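Local atomic coordinates of glycosyl hydrolase family 26 (Bacteroides ovatus, PDB entry 4ZXO), a protein that probably hydrolyses internal beta-1,4-mannosidic linkages of galactomannan, as an endo-acting beta-mannanase of glycoside hydrolase family 26 with a TIM-barrel fold. Residues D193-L197 with K198-N202; D144-L147 with S148-T151; R222-G225 with D226-D230. All coordinates share one frame; numbering follows the deposited sequence.

Contact 1 of 3, residues D193-L197 with K198-N202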
ATOM      1  N   ASP A 193       7.456  12.129  12.763  1.00 15.89           N
ATOM      2  CA  ASP A 193       7.993  13.431  13.182  1.00 18.14           C
ATOM      3  C   ASP A 193       8.585  14.209  12.019  1.00 16.56           C
ATOM      4  O   ASP A 193       8.383  15.426  11.872  1.00 15.36           O
ATOM      5  CB  ASP A 193       9.059  13.248  14.270  1.00 22.05           C
ATOM      6  CG  ASP A 193       8.466  12.795  15.604  1.00 27.02           C
ATOM      7  OD1 ASP A 193       7.222  12.849  15.781  1.00 28.29           O
ATOM      8  OD2 ASP A 193       9.264  12.365  16.473  1.00 29.99           O
ATOM      9  N   ARG A 194       9.337  13.511  11.183  1.00 15.48           N
ATOM     10  CA  ARG A 194       9.973  14.229  10.100  1.00 16.41           C
ATOM     11  C   ARG A 194       8.926  14.657   9.079  1.00 15.82           C
ATOM     12  O   ARG A 194       8.985  15.794   8.529  1.00 16.84           O
ATOM     13  CB  ARG A 194      11.067  13.409   9.395  1.00 16.32           C
ATOM     14  CG  ARG A 194      12.238  13.023  10.202  1.00 15.24           C
ATOM     15  CD  ARG A 194      12.857  14.209  10.908  1.00 15.00           C
ATOM     16  NE  ARG A 194      13.579  15.073   9.996  1.00 15.40           N
ATOM     17  CZ  ARG A 194      14.144  16.217  10.399  1.00 17.12           C
ATOM     18  NH1 ARG A 194      14.070  16.599  11.677  1.00 17.89           N
ATOM     19  NH2 ARG A 194      14.770  17.001   9.526  1.00 18.03           N
ATOM     20  N   LEU A 195       7.941  13.790   8.816  1.00 15.15           N
ATOM     21  CA  LEU A 195       6.928  14.231   7.878  1.00 15.86           C
ATOM     22  C   LEU A 195       6.222  15.466   8.406  1.00 16.37           C
ATOM     23  O   LEU A 195       5.955  16.430   7.671  1.00 16.51           O
ATOM     24  CB  LEU A 195       5.927  13.109   7.626  1.00 15.07           C
ATOM     25  CG  LEU A 195       6.494  11.876   6.928  1.00 15.17           C
ATOM     26  CD1 LEU A 195       5.405  10.777   6.879  1.00 16.10           C
ATOM     27  CD2 LEU A 195       6.875  12.208   5.506  1.00 17.13           C
ATOM     28  N   ARG A 196       5.905  15.452   9.684  1.00 17.08           N
ATOM     29  CA  ARG A 196       5.211  16.630  10.242  1.00 18.31           C
ATOM     30  C   ARG A 196       6.038  17.911  10.231  1.00 18.45           C
ATOM     31  O   ARG A 196       5.521  18.991   9.927  1.00 18.52           O
ATOM     32  CB  ARG A 196       4.770  16.383  11.672  1.00 21.79           C
ATOM     33  CG  ARG A 196       3.656  15.390  11.806  1.00 26.17           C
ATOM     34  CD  ARG A 196       3.363  15.164  13.260  1.00 30.83           C
ATOM     35  NE  ARG A 196       2.731  16.336  13.852  1.00 35.48           N
ATOM     36  CZ  ARG A 196       2.791  16.608  15.138  1.00 38.77           C
ATOM     37  NH1 ARG A 196       3.488  15.790  15.938  1.00 39.32           N
ATOM     38  NH2 ARG A 196       2.181  17.696  15.609  1.00 40.37           N
ATOM     39  N   LEU A 197       7.311  17.789  10.587  1.00 18.16           N
ATOM     40  CA  LEU A 197       8.181  18.954  10.573  1.00 19.86           C
ATOM     41  C   LEU A 197       8.257  19.565   9.179  1.00 20.13           C
ATOM     42  O   LEU A 197       8.269  20.788   9.044  1.00 20.91           O
ATOM     43  CB  LEU A 197       9.577  18.592  11.038  1.00 20.56           C
ATOM     44  CG  LEU A 197       9.891  18.480  12.519  1.00 20.70           C
ATOM     45  CD1 LEU A 197      11.218  17.764  12.711  1.00 21.13           C
ATOM     46  CD2 LEU A 197       9.941  19.843  13.165  1.00 20.18           C
ATOM     47  N   LYS A 198       8.290  18.698   8.158  1.00 19.80           N
ATOM     48  CA  LYS A 198       8.391  19.120   6.759  1.00 21.29           C
ATOM     49  C   LYS A 198       7.082  19.703   6.229  1.00 20.46           C
ATOM     50  O   LYS A 198       7.042  20.239   5.114  1.00 21.53           O
ATOM     51  CB  LYS A 198       8.801  17.915   5.859  1.00 23.68           C
ATOM     52  CG  LYS A 198      10.145  17.208   6.169  1.00 25.90           C
ATOM     53  CD  LYS A 198      11.397  17.908   5.709  1.00 26.74           C
ATOM     54  CE  LYS A 198      11.656  17.750   4.235  1.00 25.26           C
ATOM     55  NZ  LYS A 198      12.713  18.718   3.826  1.00 24.92           N
ATOM     56  N   GLY A 199       5.994  19.565   6.991  1.00 20.39           N
ATOM     57  CA  GLY A 199       4.689  20.030   6.557  1.00 19.19           C
ATOM     58  C   GLY A 199       4.067  19.099   5.548  1.00 17.82           C
ATOM     59  O   GLY A 199       3.297  19.533   4.668  1.00 18.39           O
ATOM     60  N   VAL A 200       4.393  17.806   5.654  1.00 16.82           N
ATOM     61  CA  VAL A 200       3.782  16.839   4.741  1.00 15.97           C
ATOM     62  C   VAL A 200       2.344  16.551   5.195  1.00 17.11           C
ATOM     63  O   VAL A 200       2.069  15.535   5.800  1.00 19.17           O
ATOM     64  CB  VAL A 200       4.591  15.528   4.677  1.00 14.50           C
ATOM     65  CG1 VAL A 200       4.001  14.620   3.632  1.00 15.86           C
ATOM     66  CG2 VAL A 200       6.022  15.833   4.255  1.00 13.68           C
ATOM     67  N   ASN A 201       1.409  17.390   4.819  1.00 17.57           N
ATOM     68  CA  ASN A 201       0.047  17.303   5.317  1.00 17.44           C
ATOM     69  C   ASN A 201      -0.875  16.528   4.407  1.00 14.99           C
ATOM     70  O   ASN A 201      -2.086  16.513   4.589  1.00 16.40           O
ATOM     71  CB  ASN A 201      -0.488  18.724   5.548  1.00 21.13           C
ATOM     72  CG  ASN A 201       0.328  19.465   6.545  1.00 24.92           C
ATOM     73  OD1 ASN A 201       0.949  18.863   7.437  1.00 27.15           O
ATOM     74  ND2 ASN A 201       0.357  20.779   6.415  1.00 26.32           N
ATOM     75  N   ASN A 202      -0.279  15.871   3.421  1.00 12.15           N
ATOM     76  CA  ASN A 202      -1.033  15.070   2.460  1.00 11.17           C
ATOM     77  C   ASN A 202      -0.776  13.574   2.620  1.00 10.88           C
ATOM     78  O   ASN A 202      -0.936  12.823   1.657  1.00 12.24           O
ATOM     79  CB  ASN A 202      -0.688  15.506   1.014  1.00 11.08           C
ATOM     80  CG  ASN A 202       0.794  15.426   0.692  1.00 13.22           C
ATOM     81  OD1 ASN A 202       1.667  15.687   1.536  1.00 15.89           O
ATOM     82  ND2 ASN A 202       1.094  15.064  -0.551  1.00 13.02           N
TER
HETATM   83  O   HOH W   1       2.915  19.472   9.607  1.00 28.14           O
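Lys198 lies against Arg194 in the last turn of helix 181-197 with the CB and CG of its side chain alone. Its CB stands 3.4 Å from Arg194 O, and CG comes closer still, 3.0 Å from the same oxygen, which also accepts the bond from Lys198 N; the start of the side chain is thus pressed tightly on the carbonyl of Arg194. Bends at chi2 and chi3 (-77° and -78°) then turn CD and CE away from the 193-197 turn, so that NZ reaches helix 132-147 and makes a salt bridge with Asp144, beside Ala143. Arg194 is matched in the same way, its NH2 paired with Asp140, which probably offsets the two like charges lying near each other. Gly199 ends the helix in a Schellman motif: with positive phi (77°) it donates N to Arg196 O at 3.0 Å from above the carbonyl plane, while Val200 N returns to Leu195 O at 2.9 Å by a straighter bond. The hydrophobic pair usual for this motif brackets it. Val200 CG2 meets Leu195 CD2 at 3.9 Å, the two side chains running obliquely past one another, and CG2 also rests 3.5 Å from Leu195 O. Beyond, Val200 centres an inverse gamma turn that leads into strand 203-207, at the end of the TIM barrel away from the face that carries the active site in this family. Outside the turn, a water donates both to Arg196 O and to Asn201 OD1, 3.0 Å from the latter, tying the helix end to the outgoing chain.

Contact 2 of 3, residues D144-L147 with S148-T151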
ATOM      1  N   ASP A 144      10.278  15.258   0.864  1.00 12.73           N
ATOM      2  CA  ASP A 144      10.374  16.168  -0.278  1.00 13.98           C
ATOM      3  C   ASP A 144       9.660  15.623  -1.534  1.00 14.25           C
ATOM      4  O   ASP A 144       9.005  16.400  -2.267  1.00 15.90           O
ATOM      5  CB  ASP A 144      11.827  16.426  -0.628  1.00 16.43           C
ATOM      6  CG  ASP A 144      12.529  17.317   0.369  1.00 18.83           C
ATOM      7  OD1 ASP A 144      11.843  18.030   1.137  1.00 18.04           O
ATOM      8  OD2 ASP A 144      13.773  17.292   0.367  1.00 21.76           O
ATOM      9  N   PHE A 145       9.729  14.300  -1.758  1.00 12.93           N
ATOM     10  CA  PHE A 145       8.979  13.732  -2.866  1.00 11.91           C
ATOM     11  C   PHE A 145       7.473  13.899  -2.641  1.00 11.17           C
ATOM     12  O   PHE A 145       6.742  14.300  -3.541  1.00 12.23           O
ATOM     13  CB  PHE A 145       9.316  12.272  -3.070  1.00 11.91           C
ATOM     14  CG  PHE A 145       8.600  11.695  -4.243  1.00 12.16           C
ATOM     15  CD1 PHE A 145       9.048  11.931  -5.516  1.00 14.14           C
ATOM     16  CD2 PHE A 145       7.469  10.927  -4.082  1.00 11.98           C
ATOM     17  CE1 PHE A 145       8.367  11.396  -6.621  1.00 14.27           C
ATOM     18  CE2 PHE A 145       6.785  10.382  -5.183  1.00 11.89           C
ATOM     19  CZ  PHE A 145       7.242  10.635  -6.442  1.00 13.51           C
ATOM     20  N   LEU A 146       7.001  13.584  -1.448  1.00 11.39           N
ATOM     21  CA  LEU A 146       5.576  13.714  -1.148  1.00 11.09           C
ATOM     22  C   LEU A 146       5.053  15.148  -1.353  1.00 12.20           C
ATOM     23  O   LEU A 146       3.924  15.364  -1.804  1.00 12.78           O
ATOM     24  CB  LEU A 146       5.312  13.254   0.290  1.00 11.40           C
ATOM     25  CG  LEU A 146       5.561  11.735   0.498  1.00 11.75           C
ATOM     26  CD1 LEU A 146       5.354  11.321   1.949  1.00 13.09           C
ATOM     27  CD2 LEU A 146       4.699  10.855  -0.424  1.00 14.76           C
ATOM     28  N   LEU A 147       5.877  16.117  -0.975  1.00 12.63           N
ATOM     29  CA  LEU A 147       5.487  17.524  -1.135  1.00 13.82           C
ATOM     30  C   LEU A 147       5.443  17.956  -2.611  1.00 14.07           C
ATOM     31  O   LEU A 147       4.889  19.017  -2.953  1.00 16.39           O
ATOM     32  CB  LEU A 147       6.448  18.411  -0.357  1.00 16.32           C
ATOM     33  CG  LEU A 147       6.257  18.243   1.149  1.00 19.18           C
ATOM     34  CD1 LEU A 147       7.426  18.851   1.910  1.00 20.48           C
ATOM     35  CD2 LEU A 147       4.956  18.903   1.541  1.00 19.53           C
ATOM     36  N   SER A 148       6.077  17.190  -3.480  1.00 14.59           N
ATOM     37  CA  SER A 148       6.109  17.521  -4.905  1.00 14.61           C
ATOM     38  C   SER A 148       4.894  16.947  -5.634  1.00 14.65           C
ATOM     39  O   SER A 148       4.683  17.259  -6.818  1.00 16.23           O
ATOM     40  CB  SER A 148       7.393  16.977  -5.558  1.00 15.57           C
ATOM     41  OG  SER A 148       7.299  15.575  -5.827  1.00 14.28           O
ATOM     42  N   LEU A 149       4.096  16.143  -4.936  1.00 14.58           N
ATOM     43  CA  LEU A 149       2.896  15.579  -5.528  1.00 14.24           C
ATOM     44  C   LEU A 149       1.765  16.613  -5.481  1.00 15.15           C
ATOM     45  O   LEU A 149       1.009  16.687  -4.499  1.00 15.31           O
ATOM     46  CB  LEU A 149       2.504  14.287  -4.807  1.00 12.20           C
ATOM     47  CG  LEU A 149       3.636  13.273  -4.776  1.00 11.68           C
ATOM     48  CD1 LEU A 149       3.161  12.051  -3.974  1.00 12.40           C
ATOM     49  CD2 LEU A 149       4.023  12.863  -6.150  1.00 11.22           C
ATOM     50  N   LYS A 150       1.719  17.454  -6.511  1.00 16.41           N
ATOM     51  CA  LYS A 150       0.736  18.564  -6.592  1.00 18.75           C
ATOM     52  C   LYS A 150      -0.012  18.547  -7.923  1.00 19.12           C
ATOM     53  O   LYS A 150       0.542  18.168  -8.938  1.00 19.36           O
ATOM     54  CB  LYS A 150       1.427  19.929  -6.450  1.00 22.14           C
ATOM     55  CG  LYS A 150       2.162  20.166  -5.159  1.00 26.12           C
ATOM     56  CD  LYS A 150       2.280  21.697  -4.964  1.00 28.99           C
ATOM     57  CE  LYS A 150       3.518  22.122  -4.195  1.00 31.83           C
ATOM     58  NZ  LYS A 150       4.755  21.846  -5.001  1.00 33.41           N
ATOM     59  N   THR A 151      -1.260  18.968  -7.914  1.00 18.45           N
ATOM     60  CA  THR A 151      -1.972  19.152  -9.170  1.00 18.37           C
ATOM     61  C   THR A 151      -1.368  20.362  -9.911  1.00 20.06           C
ATOM     62  O   THR A 151      -0.593  21.156  -9.341  1.00 20.05           O
ATOM     63  CB  THR A 151      -3.494  19.362  -8.943  1.00 17.83           C
ATOM     64  OG1 THR A 151      -3.675  20.647  -8.339  1.00 18.62           O
ATOM     65  CG2 THR A 151      -4.090  18.282  -8.008  1.00 18.49           C
TER
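Ser148 and Leu149 turn back on Phe145 and Leu146 through backbone bonds of i to i+3 spacing, the tightened pattern common where an alpha helix finishes. Ser148 N donates to Phe145 O at 3.0 Å, with a weak bond to Asp144 O besides, and Leu149 N donates to Leu146 O at 3.2 Å; both main bonds approach from above the carbonyl plane, by 63° and 67°. Phe145 O has a second donor. Ser148 OG lies 2.7 Å from Phe145 O, in the carbonyl plane and on a lone pair, placed there by a chi1 of 79° that sets OG between the backbone N and the carbonyl carbon. The same OG is hydrogen-bonded by Arg85 NE of helix 81-93, so one hydroxyl joins this helix end to its neighbour around the TIM barrel. Leu149 centres an inverse gamma turn as the chain leaves helix 132-147 on its way to strand 159-162, and its two methyls divide between two residues of the last turn. Leu149 CD2 approaches the Phe145 ring obliquely, 3.8 Å from Phe145 CE2, whereas Leu149 CD1 goes to Leu146 CD2 at 4.0 Å; Leu149 CG, from which both branch, is 3.5 Å from Phe145 O. Helix 81-93 covers this cluster, with Phe81 and Arg85 against Phe145 and Ile88 against Leu149. On the outer side Lys150 folds back over Leu147 O: CE comes within 3.6 Å, and NZ, brought round by the bend at chi4, makes a weak hydrogen bond to that oxygen.

Contact 3 of 3, residues R222-G225 with D226-D230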
ATOM      1  N   ARG A 222       3.309  -4.383  17.925  1.00  9.30           N
ATOM      2  CA  ARG A 222       4.270  -3.363  17.500  1.00 10.27           C
ATOM      3  C   ARG A 222       3.598  -2.110  16.899  1.00  9.92           C
ATOM      4  O   ARG A 222       4.214  -1.357  16.075  1.00  9.87           O
ATOM      5  CB  ARG A 222       5.259  -3.979  16.491  1.00 10.57           C
ATOM      6  CG  ARG A 222       6.126  -5.002  17.161  1.00 12.50           C
ATOM      7  CD  ARG A 222       7.267  -5.549  16.323  1.00 10.98           C
ATOM      8  NE  ARG A 222       8.059  -6.371  17.251  1.00 12.11           N
ATOM      9  CZ  ARG A 222       9.375  -6.552  17.168  1.00 11.18           C
ATOM     10  NH1 ARG A 222      10.073  -5.994  16.162  1.00 10.44           N
ATOM     11  NH2 ARG A 222      10.002  -7.281  18.113  1.00 12.44           N
ATOM     12  N   TYR A 223       2.352  -1.900  17.280  1.00  9.46           N
ATOM     13  CA  TYR A 223       1.573  -0.778  16.772  1.00  9.38           C
ATOM     14  C   TYR A 223       2.017   0.526  17.431  1.00 10.11           C
ATOM     15  O   TYR A 223       2.007   0.617  18.672  1.00 10.52           O
ATOM     16  CB  TYR A 223       0.097  -1.046  17.084  1.00 10.59           C
ATOM     17  CG  TYR A 223      -0.887  -0.031  16.595  1.00  9.94           C
ATOM     18  CD1 TYR A 223      -1.191   0.124  15.257  1.00 10.48           C
ATOM     19  CD2 TYR A 223      -1.616   0.716  17.503  1.00 10.71           C
ATOM     20  CE1 TYR A 223      -2.088   1.038  14.839  1.00 11.08           C
ATOM     21  CE2 TYR A 223      -2.590   1.624  17.089  1.00 11.16           C
ATOM     22  CZ  TYR A 223      -2.821   1.776  15.753  1.00 11.71           C
ATOM     23  OH  TYR A 223      -3.800   2.681  15.377  1.00 14.16           O
ATOM     24  N   PRO A 224       2.365   1.546  16.604  1.00 10.28           N
ATOM     25  CA  PRO A 224       2.934   2.770  17.182  1.00 10.73           C
ATOM     26  C   PRO A 224       1.869   3.745  17.710  1.00 12.05           C
ATOM     27  O   PRO A 224       2.221   4.761  18.292  1.00 16.23           O
ATOM     28  CB  PRO A 224       3.713   3.378  16.008  1.00 10.37           C
ATOM     29  CG  PRO A 224       2.861   2.939  14.770  1.00  9.22           C
ATOM     30  CD  PRO A 224       2.461   1.510  15.121  1.00  9.51           C
ATOM     31  N   GLY A 225       0.593   3.451  17.530  1.00 11.00           N
ATOM     32  CA  GLY A 225      -0.423   4.260  18.172  1.00 11.05           C
ATOM     33  C   GLY A 225      -1.431   4.933  17.249  1.00 11.70           C
ATOM     34  O   GLY A 225      -1.171   5.188  16.058  1.00 11.95           O
ATOM     35  N   ASP A 226      -2.598   5.195  17.827  1.00 11.75           N
ATOM     36  CA  ASP A 226      -3.710   5.772  17.087  1.00 13.31           C
ATOM     37  C   ASP A 226      -3.436   7.164  16.570  1.00 14.14           C
ATOM     38  O   ASP A 226      -4.119   7.647  15.638  1.00 15.03           O
ATOM     39  CB  ASP A 226      -4.959   5.806  17.965  1.00 14.92           C
ATOM     40  CG  ASP A 226      -5.513   4.440  18.218  1.00 17.12           C
ATOM     41  OD1 ASP A 226      -5.283   3.501  17.437  1.00 16.96           O
ATOM     42  OD2 ASP A 226      -6.260   4.308  19.192  1.00 19.26           O
ATOM     43  N   ASP A 227      -2.503   7.849  17.213  1.00 14.57           N
ATOM     44  CA  ASP A 227      -2.152   9.208  16.807  1.00 15.82           C
ATOM     45  C   ASP A 227      -1.178   9.236  15.596  1.00 14.72           C
ATOM     46  O   ASP A 227      -0.859  10.308  15.049  1.00 16.77           O
ATOM     47  CB  ASP A 227      -1.514   9.934  18.002  1.00 19.49           C
ATOM     48  CG  ASP A 227      -0.247   9.237  18.510  1.00 24.18           C
ATOM     49  OD1 ASP A 227      -0.157   7.978  18.510  1.00 25.57           O
ATOM     50  OD2 ASP A 227       0.667   9.973  18.929  1.00 28.11           O
ATOM     51  N   ILE A 228      -0.688   8.061  15.203  1.00 12.88           N
ATOM     52  CA  ILE A 228       0.240   7.956  14.076  1.00 12.96           C
ATOM     53  C   ILE A 228      -0.431   7.249  12.902  1.00 10.89           C
ATOM     54  O   ILE A 228      -0.331   7.701  11.758  1.00 11.63           O
ATOM     55  CB  ILE A 228       1.535   7.202  14.516  1.00 14.00           C
ATOM     56  CG1 ILE A 228       2.323   8.104  15.483  1.00 17.03           C
ATOM     57  CG2 ILE A 228       2.389   6.831  13.321  1.00 15.96           C
ATOM     58  CD1 ILE A 228       3.489   7.425  16.133  1.00 19.37           C
ATOM     59  N   ILE A 229      -1.102   6.130  13.179  1.00  9.99           N
ATOM     60  CA  ILE A 229      -1.625   5.270  12.116  1.00  9.16           C
ATOM     61  C   ILE A 229      -3.035   5.711  11.748  1.00  9.23           C
ATOM     62  O   ILE A 229      -3.851   6.015  12.613  1.00 10.93           O
ATOM     63  CB  ILE A 229      -1.639   3.792  12.543  1.00  8.31           C
ATOM     64  CG1 ILE A 229      -0.184   3.294  12.822  1.00  9.24           C
ATOM     65  CG2 ILE A 229      -2.307   2.927  11.443  1.00  9.30           C
ATOM     66  CD1 ILE A 229       0.774   3.424  11.565  1.00 10.68           C
ATOM     67  N   ASP A 230      -3.306   5.750  10.454  1.00  8.46           N
ATOM     68  CA  ASP A 230      -4.649   6.071   9.931  1.00  9.72           C
ATOM     69  C   ASP A 230      -5.387   4.871   9.332  1.00 10.53           C
ATOM     70  O   ASP A 230      -6.620   4.864   9.321  1.00 11.20           O
ATOM     71  CB  ASP A 230      -4.539   7.154   8.852  1.00  9.78           C
ATOM     72  CG  ASP A 230      -3.906   8.374   9.386  1.00 10.90           C
ATOM     73  OD1 ASP A 230      -4.491   8.970  10.304  1.00 12.59           O
ATOM     74  OD2 ASP A 230      -2.816   8.741   8.959  1.00 10.39           O
TER
HETATM   75  O   HOH W   2       2.374   7.022  19.539  1.00 42.19           O
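Gly225 O closes this turn by accepting two backbone bonds, from Ile228 N at 3.0 Å, above the carbonyl plane, and from Ile229 N, which points almost straight down the C=O bond. At the backbone angles of Gly225 a CB would press on Pro224 O, and it would also clash with Asp227 OD1. Tyr223 reaches over the turn, its CG anti to the backbone N (chi1 -178°), and its OH donates to Asp226 OD1 at 2.7 Å. That oxygen lies at the ring edge, in plane, and uses its anti lone pair; the carboxylate is turned 69° from the ring. Asp226 OD1 is also hydrogen-bonded by His262, at the end of helix 241-262, which ties this loop before strand 231-235 of the barrel to that helix. Ile229 CG1 touches both Tyr223 CE1 and Pro224 CG, 3.6 Å from each, and the Tyr223 ring makes an edge-to-face contact with Tyr207 of the adjacent strand 203-207. Replacing Tyr223 by a phenylalanine would remove the hydroxyl and is likely to leave Asp226 OD1 without one of its partners and the carboxylate less firmly fixed. Nearer solvent, a water donates to Pro224 O and to Asp227 OD1, 2.9 Å from the latter.

All three contacts are partly buried and belong to connections that feed parallel barrel strands. Contacts 1 and 2 close the ends of helices 181-197 and 132-147 and touch each other: Asn202 ND2 probably bonds Leu146 O, and Leu147 packs on the Lys198-Gly199 backbone. One ends with a glycine of positive phi, the other with a serine hydroxyl doubling a backbone bond. Contact 3, some 7 Å from contact 1 at nearest atoms and about 11 Å from contact 2, has no helix of its own; a glycine carbonyl and a tyrosine-aspartate bond shape it, although Pro224 and Ile228 still rest on helix 181-197, the helix that contact 1 ends.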